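Local coordinates for protein signal recognition particle receptor FtsY (Sulfolobus acidocaldarius, PDB 5L3S) that serves as a receptor for the signal recognition particle and, as an SRP54-type protein, joins a helical bundle domain to a P-loop GTPase domain, at residues S37-E42 and I258-A263; K46-L51 and N72-S77; I81-Q86 and F285-F290; L221-G226 and A252-G257; V240-V245 and L266-V271. One frame throughout, in Å; residues are numbered along the deposited sequence.

How the interactions relate
Helix 258-266 is the hub. Its start packs against 37-42 in interaction 1, and its Leu260 CD2 lies 3.6 Å from Ile47 CD1 of interaction 2, within the helical bundle. Its Ala259 CB is 3.6 Å from Phe290 CE1 of interaction 3. The same helix links the two parallel strands of interaction 5, while interaction 4 sets the loop leading into it, 252-257, against the turn after strand 216-222, its centre about 10 Å from that of interaction 1. Interaction 4 is the one near the ligand: the side chain of Ala252 is about 6 Å from a bound phosphoaminophosphonic acid-guanylate ester, against about 12 Å for Ile258 and Val270. Interactions 2 and 4 do not touch, their centres being about 21 Å apart.

Interaction 1: residues S37-E42 and I258-A263; sequences SDVSYE and IALSLA
Val39 holds CG1 anti to its backbone N (chi1 -178°), and Ser261 holds OG anti to its carbonyl carbon (chi1 -70°); with these two torsions Val39 CG1 comes to 3.8 Å from Ser261 OG. The other valine branch, CG2, meets Leu260 CD2 at 4.2 Å, a loose apolar touch. Polar groups of the two segments do not bond directly: Ser40 N is 3.8 Å from Ser261 OG, too far for a hydrogen bond. One water spans the gap instead. It is 2.7 Å from Ser261 OG, donates to Asp38 O at 3.0 Å and accepts from Ser40 N at 3.0 Å, so a single molecule ties the serine hydroxyl to two backbone groups that flank Val39. Asp38, with positive phi (61°), is the C-prime residue of a Schellman motif that ends helix 20-36, and Ser40 occupies the N-cap position of helix 41-55, so the water sits at the break between two bundle helices. Asp38 OD1 is taken by a backbone group of the other protein chain, and Leu230 of helix 228-239 packs on both Ser40 and Ile258. The chemistry therefore implies a buried seam between helical bundle and GTPase domain in which the two segments meet through one bridging water, one loose apolar touch and a methyl set against a hydroxyl, with no direct hydrogen bond between them.

Interaction 2: residues K46-L51 and N72-S77; sequences KILEDL and NTLKKS
Leu51 N donates to Ile47 O at 2.9 Å, the helical bond that sets these two residues one turn apart, with both side chains meeting Leu74 of the other helix; no polar bond crosses between 46-51 and 72-77. Leu74 holds CG anti to its backbone N (chi1 -179°), and its branches divide the work. CD1 meets Ile47 CG2 at 3.7 Å, the two side chains crossing at about a right angle, while CD2 reaches Leu48 CD2 more loosely, at 4.4 Å. Leu51 comes in nearer the backbone: its CD2 is 4.0 Å from Leu74 CB, and its CD1 lies 3.8 Å from Thr73 CG2. The threonine thus offers its methyl to the leucine, and its OG1 is hydrogen-bonded to Ile69 O of its own helix. The segment axes approach to 10.7 Å with 121° between their N-to-C directions, a separation spanned here by the leucine and isoleucine side chains. From helix 20-36, Ile27 packs on Leu48 and Leu51, and Leu30 on Leu74; Leu260 and Tyr264 of helix 258-266 also pack on Ile47. Aliphatic side chains meeting between steeply crossing helices in this way form part of the hydrophobic core of the helical bundle domain of an SRP54-type protein.

Interaction 3: residues I81-Q86 and F285-F290; sequences ILTKNQ and FSPDWF
Leu82 meets three residues of 285-290 at once. Its CD1 comes to 3.4 Å from Phe290 CD2, its CD2 to 4.1 Å from Phe285 CZ, and its CB to 3.8 Å from Pro287 CB; against both phenyl groups the leucine crosses at about a right angle. CG of Leu82 lies anti to the carbonyl carbon (chi1 -64°), and the two methyls beyond it split between the two rings. Toward the outside, Thr83 OG1 rests 3.5 Å from Pro287 CG, and the extended Gln86 chain meets the proline tip to tip, with NE2 3.5 Å from Pro287 CD. These are van der Waals contacts, and no hydrogen bond joins the segments. Bonds within each partner lie behind these contacts. Ser286 caps the helix that begins at Pro287, its OG accepting from Trp289 N at 3.0 Å, while Thr83 OG1 is bonded back to Thr79 O. Asn85 ND2 donates back to Ile81 O, four residues earlier, at 3.0 Å. The contact joins the C-terminal part of helix 66-85 to the start of helix 287-295, with Ala259 of helix 258-266 touching both phenylalanines and Val270 and Met273 of strand 270-274 lying against Phe285.

Interaction 4: residues L221-G226 and A252-G257; sequences LDSLAG and ADAKGG
Ser223 and Ala254 make the tight part of this contact, Ser223 OG lying 3.4 Å from Ala254 CB. The hydroxyl sits between the backbone N and the carbonyl carbon (chi1 70°), and the methyl packs against an oxygen already hydrogen-bonded to Thr248 O of the neighbouring strand. Next to it, Leu224 lays CD1 3.8 Å from Ala252 CB and CD2 4.2 Å from Ala254 CB, the two alanine methyls receiving the leucine tip. The looser part lies toward Gly256, where Ser223 CB stands 4.4 Å from Gly256 CA and a water lies between the backbones: it accepts from Gly256 N at 2.8 Å and donates to Ser223 O, at a distance so short that its exact value is doubtful. Gly256 has positive phi (80°), which suits glycine. The first segment is shaped by its own bonds. Asp222 OD1 accepts from Leu224 N at 2.9 Å in an Asx turn, within a type I turn closed by Ala225 N and Asp222 O, while Asp222 OD2 forms a salt bridge with Lys249. The other protein chain lies against this region, packing on Leu224 and Ala252 and pairing a basic side chain with Asp253 OD2. Ser223 and Leu224 on two alanine methyls carry the contact, with a water alongside, which implies close apposition of two loops without a direct polar bond, Ala252 being about 6 Å from a bound phosphoaminophosphonic acid-guanylate ester.

Interaction 5: residues V240-V245 and L266-V271; sequences VGYDAV and LKKPVV
Val245 supplies both a donor and an acceptor to the neighbouring strand: its N donates to Pro269 O at 2.9 Å, and its O accepts from Val271 N at 2.9 Å with an N-H...O angle of 162°. These two bonds straddle Val270 in the parallel bridge, leaving its CA beside Val245 O as a CA-H...O contact. Beside this ladder, Ala244 CB packs 3.7 Å from Val271 CG1. Before the strands begin, Lys268 takes over the polar joining. Its NZ donates to Tyr242 O at 2.7 Å, approaching nearly along the C=O axis (169°), and also reaches a water at 3.1 Å that donates to Asp243 O at 3.0 Å. Of these two successive carbonyls, Tyr242 O is bonded by the ammonium group and Asp243 O by the water that NZ also reaches; Glu237 lies farther off as a long, weak ion pair. On its way there the lysine chain bends at chi2 (-67°) and crosses the tyrosine ring obliquely, with CE 4.2 Å above one face, near the rim. Tyr242 OH is bonded to Ala233 O of helix 228-239, and Asp243 OD2 accepts from Arg217 N. Leu262 of the intervening helix packs on Val245 and Val270. Parallel strands 244-248 and 270-274 joined by helix 258-266 form a beta-alpha-beta crossover, the repeating element of the P-loop NTPase sheet.

Interaction 1: residues S37-E42 and I258-A263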
# COMPACT_ATOMS: atom_id res chain seq x y z
N SER B 37 -13.72 -5.55 -1.80
CA SER B 37 -12.73 -5.83 -2.83
C SER B 37 -11.90 -4.60 -3.17
O SER B 37 -11.17 -4.59 -4.17
CB SER B 37 -13.45 -6.33 -4.10
OG SER B 37 -14.05 -7.59 -3.87
N ASP B 38 -12.02 -3.56 -2.35
CA ASP B 38 -11.34 -2.29 -2.58
C ASP B 38 -11.74 -1.58 -3.88
O ASP B 38 -10.95 -0.84 -4.47
CB ASP B 38 -9.82 -2.47 -2.46
CG ASP B 38 -9.39 -2.82 -1.03
OD1 ASP B 38 -9.72 -2.03 -0.12
OD2 ASP B 38 -8.80 -3.90 -0.81
N VAL B 39 -12.98 -1.77 -4.32
CA VAL B 39 -13.53 -0.82 -5.27
C VAL B 39 -14.01 0.34 -4.42
O VAL B 39 -14.79 0.15 -3.50
CB VAL B 39 -14.72 -1.41 -6.06
CG1 VAL B 39 -15.21 -0.40 -7.07
CG2 VAL B 39 -14.30 -2.70 -6.73
N SER B 40 -13.53 1.55 -4.71
CA SER B 40 -13.83 2.69 -3.85
C SER B 40 -15.33 2.94 -3.76
O SER B 40 -16.09 2.53 -4.64
CB SER B 40 -13.12 3.95 -4.34
OG SER B 40 -13.84 4.56 -5.39
N TYR B 41 -15.75 3.63 -2.70
CA TYR B 41 -17.16 3.84 -2.40
C TYR B 41 -17.88 4.52 -3.56
O TYR B 41 -18.98 4.11 -3.97
CB TYR B 41 -17.32 4.69 -1.13
CG TYR B 41 -18.74 4.73 -0.59
CD1 TYR B 41 -19.11 3.94 0.49
CD2 TYR B 41 -19.71 5.55 -1.17
CE1 TYR B 41 -20.41 3.97 0.98
CE2 TYR B 41 -21.00 5.58 -0.69
CZ TYR B 41 -21.35 4.79 0.38
OH TYR B 41 -22.64 4.83 0.86
N GLU B 42 -17.26 5.58 -4.07
CA GLU B 42 -17.86 6.41 -5.11
C GLU B 42 -18.05 5.65 -6.43
O GLU B 42 -19.06 5.81 -7.12
CB GLU B 42 -17.02 7.68 -5.31
CG GLU B 42 -16.92 8.59 -4.07
CD GLU B 42 -15.95 8.08 -2.98
OE1 GLU B 42 -15.04 7.28 -3.28
OE2 GLU B 42 -16.10 8.50 -1.81
N ILE B 258 -9.13 -1.75 -7.41
CA ILE B 258 -8.55 -0.59 -8.11
C ILE B 258 -8.56 -0.77 -9.64
O ILE B 258 -8.75 0.19 -10.37
CB ILE B 258 -7.10 -0.24 -7.63
CG1 ILE B 258 -6.57 1.02 -8.32
CG2 ILE B 258 -6.12 -1.38 -7.88
CD1 ILE B 258 -7.35 2.29 -7.97
N ALA B 259 -8.35 -1.99 -10.10
CA ALA B 259 -8.41 -2.30 -11.54
C ALA B 259 -9.72 -1.83 -12.20
O ALA B 259 -9.72 -1.24 -13.28
CB ALA B 259 -8.21 -3.80 -11.77
N LEU B 260 -10.83 -2.09 -11.52
CA LEU B 260 -12.14 -1.67 -12.02
C LEU B 260 -12.29 -0.15 -11.98
O LEU B 260 -12.77 0.46 -12.94
CB LEU B 260 -13.25 -2.33 -11.20
CG LEU B 260 -14.71 -1.99 -11.53
CD1 LEU B 260 -14.97 -2.10 -13.04
CD2 LEU B 260 -15.65 -2.90 -10.74
N SER B 261 -11.87 0.46 -10.87
CA SER B 261 -11.95 1.91 -10.71
C SER B 261 -11.14 2.66 -11.77
O SER B 261 -11.59 3.67 -12.30
CB SER B 261 -11.52 2.33 -9.30
OG SER B 261 -12.49 1.91 -8.35
N LEU B 262 -9.95 2.16 -12.06
CA LEU B 262 -9.07 2.72 -13.08
C LEU B 262 -9.72 2.73 -14.46
O LEU B 262 -9.70 3.74 -15.17
CB LEU B 262 -7.78 1.92 -13.15
CG LEU B 262 -6.76 2.15 -12.06
CD1 LEU B 262 -5.66 1.12 -12.19
CD2 LEU B 262 -6.23 3.55 -12.22
N ALA B 263 -10.29 1.59 -14.84
CA ALA B 263 -10.97 1.49 -16.12
C ALA B 263 -12.21 2.36 -16.14
O ALA B 263 -12.44 3.11 -17.09
CB ALA B 263 -11.33 0.04 -16.41
O HOH W 1 -10.90 1.59 -6.17

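Interaction 2: residues K46-L51 and N72-S77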
# COMPACT_ATOMS: atom_id res chain seq x y z
N LYS B 46 -21.68 4.28 -8.31
CA LYS B 46 -22.03 4.57 -9.71
C LYS B 46 -22.29 3.29 -10.48
O LYS B 46 -23.24 3.20 -11.26
CB LYS B 46 -20.93 5.37 -10.40
CG LYS B 46 -20.81 6.82 -9.94
CD LYS B 46 -19.54 7.45 -10.49
CE LYS B 46 -19.45 8.93 -10.18
NZ LYS B 46 -18.08 9.46 -10.47
N ILE B 47 -21.46 2.28 -10.26
CA ILE B 47 -21.62 1.01 -10.96
C ILE B 47 -22.94 0.34 -10.62
O ILE B 47 -23.63 -0.22 -11.49
CB ILE B 47 -20.43 0.08 -10.66
CG1 ILE B 47 -19.22 0.51 -11.49
CG2 ILE B 47 -20.77 -1.37 -10.96
CD1 ILE B 47 -17.97 -0.24 -11.17
N LEU B 48 -23.32 0.41 -9.35
CA LEU B 48 -24.56 -0.21 -8.92
C LEU B 48 -25.79 0.59 -9.36
O LEU B 48 -26.87 0.03 -9.59
CB LEU B 48 -24.56 -0.41 -7.40
CG LEU B 48 -23.54 -1.44 -6.93
CD1 LEU B 48 -23.63 -1.57 -5.43
CD2 LEU B 48 -23.77 -2.79 -7.61
N GLU B 49 -25.63 1.91 -9.46
CA GLU B 49 -26.70 2.75 -10.00
C GLU B 49 -26.88 2.44 -11.48
O GLU B 49 -28.01 2.41 -11.97
CB GLU B 49 -26.40 4.24 -9.80
CG GLU B 49 -26.62 4.75 -8.39
CD GLU B 49 -28.07 4.65 -7.96
OE1 GLU B 49 -28.96 5.08 -8.74
OE2 GLU B 49 -28.34 4.13 -6.85
N ASP B 50 -25.77 2.21 -12.18
CA ASP B 50 -25.82 1.81 -13.59
C ASP B 50 -26.59 0.49 -13.71
O ASP B 50 -27.44 0.32 -14.57
CB ASP B 50 -24.40 1.60 -14.16
CG ASP B 50 -23.66 2.90 -14.44
OD1 ASP B 50 -24.32 3.97 -14.47
OD2 ASP B 50 -22.43 2.85 -14.65
N LEU B 51 -26.25 -0.43 -12.81
CA LEU B 51 -26.83 -1.77 -12.80
C LEU B 51 -28.35 -1.72 -12.58
O LEU B 51 -29.11 -2.31 -13.35
CB LEU B 51 -26.14 -2.59 -11.70
CG LEU B 51 -26.63 -4.02 -11.50
CD1 LEU B 51 -26.50 -4.83 -12.79
CD2 LEU B 51 -25.88 -4.68 -10.34
N ASN B 72 -25.17 -11.85 -12.64
CA ASN B 72 -24.60 -12.10 -13.96
C ASN B 72 -24.52 -10.85 -14.81
O ASN B 72 -23.56 -10.67 -15.56
CB ASN B 72 -25.37 -13.21 -14.69
CG ASN B 72 -25.02 -14.58 -14.16
OD1 ASN B 72 -24.04 -14.74 -13.43
ND2 ASN B 72 -25.82 -15.57 -14.53
N THR B 73 -25.53 -9.98 -14.72
CA THR B 73 -25.51 -8.71 -15.43
C THR B 73 -24.31 -7.87 -14.95
O THR B 73 -23.62 -7.24 -15.76
CB THR B 73 -26.82 -7.93 -15.25
OG1 THR B 73 -27.92 -8.74 -15.66
CG2 THR B 73 -26.83 -6.66 -16.08
N LEU B 74 -24.06 -7.88 -13.65
CA LEU B 74 -22.90 -7.14 -13.11
C LEU B 74 -21.56 -7.73 -13.55
O LEU B 74 -20.64 -6.98 -13.92
CB LEU B 74 -22.96 -7.06 -11.58
CG LEU B 74 -21.79 -6.29 -10.96
CD1 LEU B 74 -21.80 -4.86 -11.47
CD2 LEU B 74 -21.85 -6.30 -9.42
N LYS B 75 -21.43 -9.05 -13.51
CA LYS B 75 -20.19 -9.69 -13.94
C LYS B 75 -19.92 -9.38 -15.40
O LYS B 75 -18.78 -9.13 -15.79
CB LYS B 75 -20.27 -11.21 -13.76
CG LYS B 75 -20.31 -11.69 -12.32
CD LYS B 75 -20.21 -13.21 -12.30
CE LYS B 75 -20.41 -13.77 -10.91
NZ LYS B 75 -20.28 -15.26 -10.91
N LYS B 76 -20.98 -9.40 -16.20
CA LYS B 76 -20.89 -9.10 -17.62
C LYS B 76 -20.53 -7.63 -17.87
O LYS B 76 -19.73 -7.33 -18.75
CB LYS B 76 -22.19 -9.49 -18.32
CG LYS B 76 -22.34 -9.00 -19.76
CD LYS B 76 -21.28 -9.58 -20.68
CE LYS B 76 -21.54 -9.18 -22.13
NZ LYS B 76 -20.47 -9.63 -23.06
N SER B 77 -21.10 -6.72 -17.09
CA SER B 77 -20.78 -5.30 -17.24
C SER B 77 -19.34 -4.98 -16.83
O SER B 77 -18.65 -4.20 -17.48
CB SER B 77 -21.75 -4.41 -16.45
OG SER B 77 -23.06 -4.48 -17.01

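Interaction 3: residues I81-Q86 and F285-F290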
# COMPACT_ATOMS: atom_id res chain seq x y z
N ILE B 81 -16.36 -3.47 -19.19
CA ILE B 81 -15.64 -2.25 -18.82
C ILE B 81 -14.13 -2.45 -18.90
O ILE B 81 -13.39 -1.57 -19.34
CB ILE B 81 -16.00 -1.79 -17.39
CG1 ILE B 81 -17.44 -1.27 -17.34
CG2 ILE B 81 -15.08 -0.69 -16.94
CD1 ILE B 81 -17.66 -0.02 -18.16
N LEU B 82 -13.67 -3.63 -18.48
CA LEU B 82 -12.26 -3.96 -18.49
C LEU B 82 -11.76 -4.37 -19.88
O LEU B 82 -10.66 -3.99 -20.29
CB LEU B 82 -11.99 -5.08 -17.49
CG LEU B 82 -12.27 -4.70 -16.04
CD1 LEU B 82 -12.30 -5.94 -15.18
CD2 LEU B 82 -11.21 -3.72 -15.52
N THR B 83 -12.57 -5.14 -20.60
CA THR B 83 -12.20 -5.61 -21.94
C THR B 83 -12.05 -4.45 -22.93
O THR B 83 -11.15 -4.45 -23.78
CB THR B 83 -13.21 -6.64 -22.47
OG1 THR B 83 -13.22 -7.78 -21.59
CG2 THR B 83 -12.86 -7.12 -23.88
N LYS B 84 -12.91 -3.44 -22.80
CA LYS B 84 -12.87 -2.27 -23.68
C LYS B 84 -11.62 -1.41 -23.46
O LYS B 84 -11.15 -0.74 -24.38
CB LYS B 84 -14.13 -1.43 -23.48
CG LYS B 84 -14.23 -0.22 -24.39
CD LYS B 84 -15.44 0.65 -24.06
CE LYS B 84 -15.50 1.86 -24.98
NZ LYS B 84 -16.65 2.75 -24.65
N ASN B 85 -11.08 -1.45 -22.25
CA ASN B 85 -9.89 -0.65 -21.91
C ASN B 85 -8.54 -1.29 -22.25
O ASN B 85 -7.51 -0.62 -22.21
CB ASN B 85 -9.92 -0.22 -20.45
CG ASN B 85 -10.66 1.07 -20.25
OD1 ASN B 85 -10.16 2.13 -20.62
ND2 ASN B 85 -11.87 0.99 -19.70
N GLN B 86 -8.56 -2.58 -22.56
CA GLN B 86 -7.35 -3.30 -22.95
C GLN B 86 -6.70 -2.68 -24.19
O GLN B 86 -7.38 -2.25 -25.12
CB GLN B 86 -7.68 -4.76 -23.25
CG GLN B 86 -7.81 -5.64 -22.02
CD GLN B 86 -8.03 -7.09 -22.39
OE1 GLN B 86 -8.89 -7.41 -23.21
NE2 GLN B 86 -7.25 -7.98 -21.79
N PHE B 285 -2.72 -9.08 -17.04
CA PHE B 285 -4.05 -8.82 -16.50
C PHE B 285 -5.09 -9.29 -17.50
O PHE B 285 -5.00 -8.99 -18.69
CB PHE B 285 -4.25 -7.33 -16.23
CG PHE B 285 -5.61 -6.97 -15.68
CD1 PHE B 285 -5.85 -7.00 -14.31
CD2 PHE B 285 -6.65 -6.62 -16.53
CE1 PHE B 285 -7.10 -6.67 -13.81
CE2 PHE B 285 -7.90 -6.30 -16.03
CZ PHE B 285 -8.12 -6.32 -14.66
N SER B 286 -6.08 -10.02 -17.01
CA SER B 286 -7.20 -10.44 -17.84
C SER B 286 -8.50 -10.13 -17.12
O SER B 286 -8.64 -10.42 -15.94
CB SER B 286 -7.09 -11.94 -18.15
OG SER B 286 -8.19 -12.65 -17.63
N PRO B 287 -9.46 -9.51 -17.84
CA PRO B 287 -10.77 -9.19 -17.27
C PRO B 287 -11.43 -10.40 -16.61
O PRO B 287 -11.91 -10.31 -15.48
CB PRO B 287 -11.57 -8.74 -18.49
CG PRO B 287 -10.52 -8.14 -19.39
CD PRO B 287 -9.31 -9.01 -19.22
N ASP B 288 -11.44 -11.53 -17.31
CA ASP B 288 -12.05 -12.76 -16.80
C ASP B 288 -11.43 -13.19 -15.47
O ASP B 288 -12.13 -13.61 -14.55
CB ASP B 288 -11.90 -13.89 -17.81
CG ASP B 288 -12.77 -13.70 -19.03
OD1 ASP B 288 -13.72 -12.89 -18.97
OD2 ASP B 288 -12.51 -14.38 -20.05
N TRP B 289 -10.11 -13.09 -15.39
CA TRP B 289 -9.37 -13.45 -14.19
C TRP B 289 -9.76 -12.55 -13.02
O TRP B 289 -9.96 -13.03 -11.89
CB TRP B 289 -7.87 -13.35 -14.47
CG TRP B 289 -6.99 -13.82 -13.36
CD1 TRP B 289 -6.45 -15.06 -13.22
CD2 TRP B 289 -6.54 -13.05 -12.23
NE1 TRP B 289 -5.69 -15.12 -12.07
CE2 TRP B 289 -5.73 -13.90 -11.45
CE3 TRP B 289 -6.75 -11.74 -11.81
CZ2 TRP B 289 -5.13 -13.47 -10.27
CZ3 TRP B 289 -6.16 -11.32 -10.63
CH2 TRP B 289 -5.34 -12.18 -9.88
N PHE B 290 -9.89 -11.26 -13.29
CA PHE B 290 -10.27 -10.27 -12.28
C PHE B 290 -11.68 -10.52 -11.74
O PHE B 290 -11.92 -10.46 -10.53
CB PHE B 290 -10.20 -8.86 -12.89
CG PHE B 290 -10.74 -7.78 -12.00
CD1 PHE B 290 -9.92 -7.15 -11.08
CD2 PHE B 290 -12.07 -7.38 -12.09
CE1 PHE B 290 -10.42 -6.15 -10.26
CE2 PHE B 290 -12.57 -6.39 -11.28
CZ PHE B 290 -11.73 -5.76 -10.37

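Interaction 4: residues L221-G226 and A252-G257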
# COMPACT_ATOMS: atom_id res chain seq x y z
N LEU B 221 0.91 0.83 -8.77
CA LEU B 221 -0.02 0.94 -7.64
C LEU B 221 0.04 -0.33 -6.79
O LEU B 221 0.18 -1.43 -7.32
CB LEU B 221 -1.47 1.20 -8.13
CG LEU B 221 -1.71 2.51 -8.91
CD1 LEU B 221 -3.10 2.57 -9.54
CD2 LEU B 221 -1.49 3.74 -8.00
N ASP B 222 -0.07 -0.16 -5.48
CA ASP B 222 -0.09 -1.25 -4.51
C ASP B 222 -1.52 -1.77 -4.38
O ASP B 222 -2.43 -1.02 -4.02
CB ASP B 222 0.37 -0.69 -3.14
CG ASP B 222 0.66 -1.77 -2.11
OD1 ASP B 222 0.01 -2.84 -2.13
OD2 ASP B 222 1.55 -1.53 -1.25
N SER B 223 -1.73 -3.06 -4.64
CA SER B 223 -3.10 -3.60 -4.57
C SER B 223 -3.67 -3.69 -3.15
O SER B 223 -4.88 -3.88 -2.99
CB SER B 223 -3.20 -4.97 -5.24
OG SER B 223 -2.51 -5.95 -4.49
N LEU B 224 -2.82 -3.56 -2.13
CA LEU B 224 -3.31 -3.50 -0.75
C LEU B 224 -3.88 -2.14 -0.38
O LEU B 224 -4.59 -2.00 0.61
CB LEU B 224 -2.22 -3.86 0.26
CG LEU B 224 -2.00 -5.35 0.48
CD1 LEU B 224 -0.71 -5.55 1.28
CD2 LEU B 224 -3.20 -5.98 1.20
N ALA B 225 -3.59 -1.13 -1.20
CA ALA B 225 -4.07 0.22 -0.92
C ALA B 225 -5.57 0.34 -1.16
O ALA B 225 -6.11 -0.24 -2.11
CB ALA B 225 -3.30 1.24 -1.75
N GLY B 226 -6.24 1.10 -0.30
CA GLY B 226 -7.68 1.33 -0.44
C GLY B 226 -7.95 2.47 -1.40
O GLY B 226 -7.31 2.57 -2.45
N ALA B 252 -0.99 -10.83 -1.49
CA ALA B 252 -1.44 -10.57 -0.11
C ALA B 252 -2.97 -10.73 0.06
O ALA B 252 -3.58 -10.00 0.85
CB ALA B 252 -1.03 -9.21 0.33
N ASP B 253 -3.57 -11.65 -0.69
CA ASP B 253 -5.02 -11.90 -0.62
C ASP B 253 -5.81 -10.63 -0.96
O ASP B 253 -6.95 -10.45 -0.52
CB ASP B 253 -5.41 -12.43 0.78
CG ASP B 253 -6.82 -12.99 0.81
OD1 ASP B 253 -7.27 -13.53 -0.22
OD2 ASP B 253 -7.49 -12.88 1.87
N ALA B 254 -5.21 -9.77 -1.76
CA ALA B 254 -5.82 -8.52 -2.18
C ALA B 254 -6.65 -8.75 -3.44
O ALA B 254 -6.16 -9.34 -4.40
CB ALA B 254 -4.75 -7.48 -2.45
N LYS B 255 -7.88 -8.26 -3.45
CA LYS B 255 -8.75 -8.45 -4.61
C LYS B 255 -8.35 -7.59 -5.81
O LYS B 255 -8.52 -8.00 -6.95
CB LYS B 255 -10.22 -8.19 -4.24
CG LYS B 255 -10.76 -9.15 -3.21
CD LYS B 255 -10.87 -10.55 -3.77
CE LYS B 255 -11.33 -11.52 -2.71
NZ LYS B 255 -12.43 -10.94 -1.89
N GLY B 256 -7.83 -6.39 -5.54
CA GLY B 256 -7.40 -5.49 -6.59
C GLY B 256 -8.51 -4.71 -7.28
O GLY B 256 -8.42 -4.44 -8.48
N GLY B 257 -9.52 -4.29 -6.52
CA GLY B 257 -10.68 -3.60 -7.09
C GLY B 257 -10.30 -2.29 -7.75
O GLY B 257 -11.07 -1.77 -8.56
O HOH W 2 -7.24 -4.54 -3.46

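Interaction 5: residues V240-V245 and L266-V271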
# COMPACT_ATOMS: atom_id res chain seq x y z
N VAL B 240 1.20 14.30 -14.62
CA VAL B 240 2.29 13.63 -15.32
C VAL B 240 1.80 12.94 -16.60
O VAL B 240 2.32 13.18 -17.69
CB VAL B 240 2.95 12.59 -14.39
CG1 VAL B 240 4.13 11.91 -15.08
CG2 VAL B 240 3.39 13.24 -13.07
N GLY B 241 0.77 12.10 -16.45
CA GLY B 241 0.27 11.28 -17.55
C GLY B 241 1.01 9.94 -17.63
O GLY B 241 2.23 9.88 -17.43
N TYR B 242 0.27 8.86 -17.87
CA TYR B 242 0.88 7.54 -18.03
C TYR B 242 0.02 6.70 -18.97
O TYR B 242 -1.11 7.08 -19.30
CB TYR B 242 1.07 6.84 -16.68
CG TYR B 242 -0.20 6.77 -15.84
CD1 TYR B 242 -0.52 7.80 -14.95
CD2 TYR B 242 -1.07 5.69 -15.94
CE1 TYR B 242 -1.68 7.76 -14.19
CE2 TYR B 242 -2.23 5.64 -15.17
CZ TYR B 242 -2.53 6.68 -14.30
OH TYR B 242 -3.67 6.66 -13.54
N ASP B 243 0.55 5.56 -19.39
CA ASP B 243 -0.13 4.73 -20.40
C ASP B 243 -0.85 3.53 -19.79
O ASP B 243 -1.89 3.10 -20.29
CB ASP B 243 0.88 4.24 -21.43
CG ASP B 243 1.59 5.38 -22.13
OD1 ASP B 243 0.91 6.13 -22.85
OD2 ASP B 243 2.82 5.51 -21.98
N ALA B 244 -0.27 2.97 -18.73
CA ALA B 244 -0.81 1.78 -18.09
C ALA B 244 -0.37 1.63 -16.64
O ALA B 244 0.49 2.37 -16.16
CB ALA B 244 -0.44 0.54 -18.87
N VAL B 245 -0.95 0.66 -15.95
CA VAL B 245 -0.66 0.45 -14.54
C VAL B 245 -0.20 -0.98 -14.35
O VAL B 245 -0.70 -1.90 -15.02
CB VAL B 245 -1.94 0.71 -13.70
CG1 VAL B 245 -1.80 0.16 -12.29
CG2 VAL B 245 -2.27 2.20 -13.69
N LEU B 266 -10.92 6.39 -15.17
CA LEU B 266 -9.79 7.02 -15.85
C LEU B 266 -9.49 6.44 -17.23
O LEU B 266 -8.61 6.93 -17.93
CB LEU B 266 -8.53 6.91 -14.99
CG LEU B 266 -8.65 7.51 -13.58
CD1 LEU B 266 -7.37 7.31 -12.79
CD2 LEU B 266 -9.03 8.97 -13.69
N LYS B 267 -10.24 5.41 -17.61
CA LYS B 267 -9.97 4.67 -18.84
C LYS B 267 -8.52 4.21 -18.93
O LYS B 267 -7.92 4.27 -20.00
CB LYS B 267 -10.36 5.48 -20.09
CG LYS B 267 -11.86 5.71 -20.22
CD LYS B 267 -12.60 4.40 -19.98
CE LYS B 267 -14.03 4.62 -19.53
NZ LYS B 267 -14.60 3.36 -18.97
N LYS B 268 -7.96 3.78 -17.80
CA LYS B 268 -6.57 3.33 -17.77
C LYS B 268 -6.52 1.83 -17.55
O LYS B 268 -7.27 1.29 -16.74
CB LYS B 268 -5.78 4.05 -16.67
CG LYS B 268 -5.59 5.54 -16.94
CD LYS B 268 -4.68 5.77 -18.15
CE LYS B 268 -4.42 7.26 -18.36
NZ LYS B 268 -3.79 7.55 -19.67
N PRO B 269 -5.67 1.13 -18.31
CA PRO B 269 -5.61 -0.33 -18.15
C PRO B 269 -4.54 -0.79 -17.16
O PRO B 269 -3.50 -0.16 -17.01
CB PRO B 269 -5.25 -0.80 -19.55
CG PRO B 269 -4.37 0.31 -20.09
CD PRO B 269 -4.99 1.59 -19.54
N VAL B 270 -4.80 -1.91 -16.50
CA VAL B 270 -3.78 -2.64 -15.79
C VAL B 270 -3.21 -3.63 -16.78
O VAL B 270 -3.97 -4.35 -17.44
CB VAL B 270 -4.38 -3.42 -14.61
CG1 VAL B 270 -3.31 -4.26 -13.91
CG2 VAL B 270 -5.05 -2.46 -13.61
N VAL B 271 -1.89 -3.67 -16.93
CA VAL B 271 -1.28 -4.58 -17.91
C VAL B 271 -0.68 -5.84 -17.27
O VAL B 271 -0.67 -6.91 -17.89
CB VAL B 271 -0.24 -3.88 -18.82
CG1 VAL B 271 -0.94 -2.98 -19.83
CG2 VAL B 271 0.77 -3.09 -17.97
O HOH W 3 -3.59 5.17 -21.61